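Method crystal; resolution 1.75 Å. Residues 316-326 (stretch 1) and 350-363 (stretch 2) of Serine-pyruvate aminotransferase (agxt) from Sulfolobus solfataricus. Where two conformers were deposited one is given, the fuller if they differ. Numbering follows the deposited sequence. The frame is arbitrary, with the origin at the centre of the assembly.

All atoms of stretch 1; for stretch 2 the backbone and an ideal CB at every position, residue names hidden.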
# COMPACT_ATOMS: atom_id res chain seq x y z
N ALA A 316 3.01 -22.34 -19.77
CA ALA A 316 2.14 -21.91 -20.87
C ALA A 316 1.12 -23.00 -21.21
O ALA A 316 -0.05 -22.70 -21.47
CB ALA A 316 2.97 -21.54 -22.09
N GLY A 317 1.57 -24.25 -21.19
CA GLY A 317 0.73 -25.41 -21.52
C GLY A 317 -0.32 -25.78 -20.48
O GLY A 317 -1.37 -26.33 -20.84
N THR A 318 -0.05 -25.49 -19.21
CA THR A 318 -1.00 -25.80 -18.13
C THR A 318 -2.15 -24.81 -18.08
O THR A 318 -3.28 -25.21 -17.78
CB THR A 318 -0.35 -25.87 -16.73
OG1 THR A 318 0.34 -24.64 -16.46
CG2 THR A 318 0.60 -27.05 -16.62
N VAL A 319 -1.86 -23.53 -18.36
CA VAL A 319 -2.91 -22.49 -18.39
C VAL A 319 -3.97 -22.76 -19.47
O VAL A 319 -5.17 -22.57 -19.22
CB VAL A 319 -2.34 -21.03 -18.47
CG1 VAL A 319 -1.95 -20.63 -19.89
CG2 VAL A 319 -3.33 -20.03 -17.86
N ASN A 320 -3.53 -23.23 -20.64
CA ASN A 320 -4.40 -23.61 -21.75
C ASN A 320 -5.04 -24.99 -21.52
O ASN A 320 -5.65 -25.56 -22.43
CB ASN A 320 -3.60 -23.62 -23.07
CG ASN A 320 -3.20 -22.22 -23.54
OD1 ASN A 320 -4.05 -21.37 -23.81
ND2 ASN A 320 -1.90 -21.99 -23.66
N GLU A 321 -4.87 -25.53 -20.31
CA GLU A 321 -5.41 -26.84 -19.94
C GLU A 321 -6.23 -26.74 -18.65
O GLU A 321 -6.91 -27.70 -18.27
CB GLU A 321 -4.26 -27.86 -19.80
CG GLU A 321 -4.63 -29.30 -20.14
CD GLU A 321 -4.43 -29.67 -21.61
OE1 GLU A 321 -4.98 -28.97 -22.48
OE2 GLU A 321 -3.71 -30.66 -21.88
N GLY A 322 -6.17 -25.58 -17.98
CA GLY A 322 -7.08 -25.29 -16.87
C GLY A 322 -6.54 -24.77 -15.54
O GLY A 322 -7.33 -24.34 -14.69
N VAL A 323 -5.22 -24.81 -15.35
CA VAL A 323 -4.55 -24.33 -14.11
C VAL A 323 -3.35 -23.43 -14.42
O VAL A 323 -2.57 -23.70 -15.34
CB VAL A 323 -4.05 -25.52 -13.20
CG1 VAL A 323 -3.47 -25.02 -11.88
CG2 VAL A 323 -5.16 -26.51 -12.92
N GLU A 324 -3.19 -22.35 -13.64
CA GLU A 324 -1.97 -21.54 -13.68
C GLU A 324 -1.07 -21.82 -12.46
O GLU A 324 -1.52 -21.69 -11.33
CB GLU A 324 -2.31 -20.04 -13.76
CG GLU A 324 -1.09 -19.13 -13.92
CD GLU A 324 -1.47 -17.70 -14.26
OE1 GLU A 324 -2.54 -17.47 -14.86
OE2 GLU A 324 -0.68 -16.79 -13.92
N PHE A 325 0.18 -22.20 -12.71
CA PHE A 325 1.18 -22.44 -11.65
C PHE A 325 2.14 -21.23 -11.57
O PHE A 325 1.85 -20.19 -12.15
CB PHE A 325 1.93 -23.73 -11.95
CG PHE A 325 1.07 -24.96 -11.95
CD1 PHE A 325 0.45 -25.40 -10.77
CD2 PHE A 325 0.89 -25.71 -13.11
CE1 PHE A 325 -0.34 -26.54 -10.75
CE2 PHE A 325 0.10 -26.86 -13.10
CZ PHE A 325 -0.51 -27.28 -11.93
N ALA A 326 3.26 -21.36 -10.85
CA ALA A 326 4.28 -20.31 -10.80
C ALA A 326 5.64 -20.80 -11.30
O ALA A 326 5.95 -21.99 -11.18
CB ALA A 326 4.38 -19.68 -9.37
N UNK A 350 -6.80 -32.90 -7.29
CA UNK A 350 -7.07 -33.80 -8.41
C UNK A 350 -6.76 -33.11 -9.74
O UNK A 350 -6.01 -33.66 -10.57
CB UNK A 350 -8.53 -34.27 -8.38
N UNK A 351 -7.31 -31.91 -9.94
CA UNK A 351 -7.12 -31.17 -11.18
C UNK A 351 -5.64 -30.84 -11.43
O UNK A 351 -5.13 -31.03 -12.53
CB UNK A 351 -7.95 -29.88 -11.15
N UNK A 352 -4.95 -30.36 -10.39
CA UNK A 352 -3.53 -29.99 -10.56
C UNK A 352 -2.67 -31.15 -11.11
O UNK A 352 -1.92 -30.98 -12.08
CB UNK A 352 -2.96 -29.52 -9.22
N UNK A 353 -2.79 -32.32 -10.50
CA UNK A 353 -2.04 -33.51 -10.92
C UNK A 353 -2.49 -33.99 -12.31
O UNK A 353 -1.65 -34.34 -13.16
CB UNK A 353 -2.22 -34.63 -9.90
N UNK A 354 -3.80 -33.96 -12.56
CA UNK A 354 -4.33 -34.28 -13.89
C UNK A 354 -3.68 -33.40 -14.94
O UNK A 354 -3.18 -33.90 -15.96
CB UNK A 354 -5.85 -34.11 -13.93
N UNK A 355 -3.68 -32.10 -14.68
CA UNK A 355 -3.12 -31.11 -15.62
C UNK A 355 -1.62 -31.30 -15.76
O UNK A 355 -1.07 -31.20 -16.86
CB UNK A 355 -3.42 -29.68 -15.16
N UNK A 356 -0.95 -31.59 -14.65
CA UNK A 356 0.49 -31.82 -14.71
C UNK A 356 0.80 -33.05 -15.59
O UNK A 356 1.68 -33.00 -16.46
CB UNK A 356 1.06 -32.01 -13.30
N UNK A 357 0.04 -34.12 -15.39
CA UNK A 357 0.23 -35.35 -16.18
C UNK A 357 0.11 -35.09 -17.69
O UNK A 357 1.03 -35.40 -18.44
CB UNK A 357 -0.79 -36.41 -15.76
N UNK A 358 -1.00 -34.49 -18.12
CA UNK A 358 -1.21 -34.30 -19.56
C UNK A 358 -0.32 -33.24 -20.20
O UNK A 358 -0.02 -33.30 -21.41
CB UNK A 358 -2.67 -33.93 -19.81
N UNK A 359 0.15 -32.29 -19.40
CA UNK A 359 1.06 -31.29 -19.91
C UNK A 359 2.47 -31.89 -20.11
O UNK A 359 3.12 -31.66 -21.14
CB UNK A 359 1.11 -30.09 -18.96
N UNK A 360 2.93 -32.68 -19.13
CA UNK A 360 4.26 -33.28 -19.19
C UNK A 360 4.36 -34.37 -20.28
O UNK A 360 5.42 -34.56 -20.89
CB UNK A 360 4.62 -33.87 -17.83
N UNK A 361 3.24 -35.07 -20.50
CA UNK A 361 3.11 -36.06 -21.57
C UNK A 361 3.42 -35.43 -22.93
O UNK A 361 4.23 -35.96 -23.70
CB UNK A 361 1.70 -36.66 -21.57
N UNK A 362 2.79 -34.29 -23.22
CA UNK A 362 2.96 -33.60 -24.50
C UNK A 362 4.34 -32.97 -24.65
O UNK A 362 4.73 -32.58 -25.76
CB UNK A 362 1.89 -32.52 -24.66
N UNK A 363 5.08 -32.87 -23.55
CA UNK A 363 6.39 -32.20 -23.58
C UNK A 363 7.59 -33.13 -23.35
O UNK A 363 8.74 -32.67 -23.32
CB UNK A 363 6.41 -31.10 -22.52

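Stretch 2 is helical. Its start lies by V323 and F325 and its later turns by G317.

Position 350 has nothing of stretch 1 within 5.5 Å of its ideal CB, so many side chains would fit; it is I350. At 351 CA-to-CB points toward stretch 1, with V323 CG2 4.7 Å from the ideal CB. An apolar residue would suit, and I351 brings its CG2 to 3.6 Å from V323 CG2.

Position 352 points sideways, yet its ideal CB is 4.3 Å from F325 CE1. A small residue makes contact without reaching further. The residue is A352, whose CB lies 4.2 Å from F325 CE1; its carbonyl O sits at the ring edge, 4.0 Å from F325 CZ.

Position 353 points away and 354 is out of reach, so stretch 1 selects little at either; they are I353 and S354.

Position 355 points toward stretch 1 between three apolar groups: its ideal CB is 4.3 Å from V323 CG2 and 5.0 Å from both F325 CE2 and T318 CG2. This hollow favours a compact aliphatic side chain, probably branched. V355, with chi1 in t, spreads its two methyls across it: CG2 packs 3.8 Å from V323 CG2, and CG1 lies 3.8 Å from T318 CB.

At 356 the CA-to-CB bond is sideways and F325 CZ is 5.2 Å from the ideal CB, leaving room for a longer apolar chain such as leucine, isoleucine or methionine to reach the ring. I356 does so, its CD1 coming to 3.7 Å from F325 CZ. Position 357 is out of reach and undemanding; E357 hydrogen-bonds elsewhere in the structure.

Position 358 is also sideways, but E321 OE2 is only 4.0 Å from its ideal CB and the E321 carbonyl lies beyond. A long basic side chain is the natural candidate, though a polar one could serve. R358 forms a long salt bridge, NE to E321 OE2 at 3.7 Å, and places NH2 3.2 Å from E321 O.

Position 359 points at the helix of stretch 1, its ideal CB 3.9 Å from T318 CG2 and 4.8 Å from G317 C. With the T318 methyl and the G317 backbone both near, a small or beta-branched residue would suit. In T359, CG2 rests 3.9 Å from G317 C, while OG1 donates to V355 O at 2.6 Å.

Positions 360 and 361 are out of reach, so stretch 1 asks nothing of them; they are L360 and R361.

At 362 CA-to-CB points toward stretch 1 across open space, with the G317 carbonyl and E321 carboxylate as distant acceptors. A long donor, lysine or arginine, would suit. K362, extended beyond chi1, donates from NZ to G317 O at 3.2 Å and makes a long salt bridge from NZ to E321 OE2 at 4.0 Å. Position 363 also points toward stretch 1 but has nothing near its ideal CB; L363 comes no nearer than 5.7 Å, CD1 to G317 CA.

Stretch 2, residues 350-363: IIAISVIERTLRKL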
# COMPACT_ATOMS: atom_id res chain seq x y z
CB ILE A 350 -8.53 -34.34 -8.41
CG1 ILE A 350 -8.78 -35.23 -7.19
CG2 ILE A 350 -8.82 -35.14 -9.69
CD1 ILE A 350 -10.22 -35.27 -6.74
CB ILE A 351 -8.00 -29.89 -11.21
CG1 ILE A 351 -9.47 -30.30 -11.29
CG2 ILE A 351 -7.67 -29.01 -12.39
CD1 ILE A 351 -9.79 -31.25 -12.45
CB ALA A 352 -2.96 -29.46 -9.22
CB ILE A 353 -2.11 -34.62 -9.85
CG1 ILE A 353 -1.43 -34.16 -8.56
CG2 ILE A 353 -1.47 -35.94 -10.33
CD1 ILE A 353 0.04 -33.67 -8.76
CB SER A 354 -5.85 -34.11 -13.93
OG SER A 354 -6.33 -34.38 -15.24
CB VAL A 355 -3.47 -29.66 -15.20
CG1 VAL A 355 -2.81 -28.64 -16.08
CG2 VAL A 355 -4.98 -29.45 -15.25
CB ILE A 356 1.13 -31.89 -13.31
CG1 ILE A 356 1.19 -30.48 -12.71
CG2 ILE A 356 2.55 -32.47 -13.39
CD1 ILE A 356 1.25 -30.45 -11.20
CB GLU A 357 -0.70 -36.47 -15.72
CG GLU A 357 -0.40 -37.81 -16.37
CD GLU A 357 -0.96 -38.99 -15.61
OE1 GLU A 357 -1.12 -38.93 -14.37
OE2 GLU A 357 -1.22 -40.02 -16.27
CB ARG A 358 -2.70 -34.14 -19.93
CG ARG A 358 -3.46 -33.08 -19.20
CD ARG A 358 -4.93 -33.40 -19.32
NE ARG A 358 -5.76 -32.21 -19.20
CZ ARG A 358 -6.60 -31.96 -18.20
NH1 ARG A 358 -6.72 -32.82 -17.20
NH2 ARG A 358 -7.31 -30.84 -18.20
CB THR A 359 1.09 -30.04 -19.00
OG1 THR A 359 -0.25 -29.60 -18.78
CG2 THR A 359 1.90 -28.92 -19.63
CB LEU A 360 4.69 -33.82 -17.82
CG LEU A 360 4.87 -32.79 -16.71
CD1 LEU A 360 5.48 -33.41 -15.46
CD2 LEU A 360 5.70 -31.62 -17.18
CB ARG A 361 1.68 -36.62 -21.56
CG ARG A 361 1.41 -37.82 -22.48
CD ARG A 361 0.47 -38.82 -21.79
NE ARG A 361 -0.57 -39.36 -22.67
CZ ARG A 361 -0.95 -40.64 -22.70
NH1 ARG A 361 -0.37 -41.54 -21.91
NH2 ARG A 361 -1.91 -41.02 -23.52
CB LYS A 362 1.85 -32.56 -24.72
CG LYS A 362 1.91 -31.31 -23.85
CD LYS A 362 0.61 -30.52 -23.94
CE LYS A 362 0.75 -29.15 -23.28
NZ LYS A 362 -0.58 -28.50 -23.07
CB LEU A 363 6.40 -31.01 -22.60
CG LEU A 363 5.52 -29.81 -22.96
CD1 LEU A 363 5.16 -29.00 -21.72
CD2 LEU A 363 6.19 -28.92 -24.00
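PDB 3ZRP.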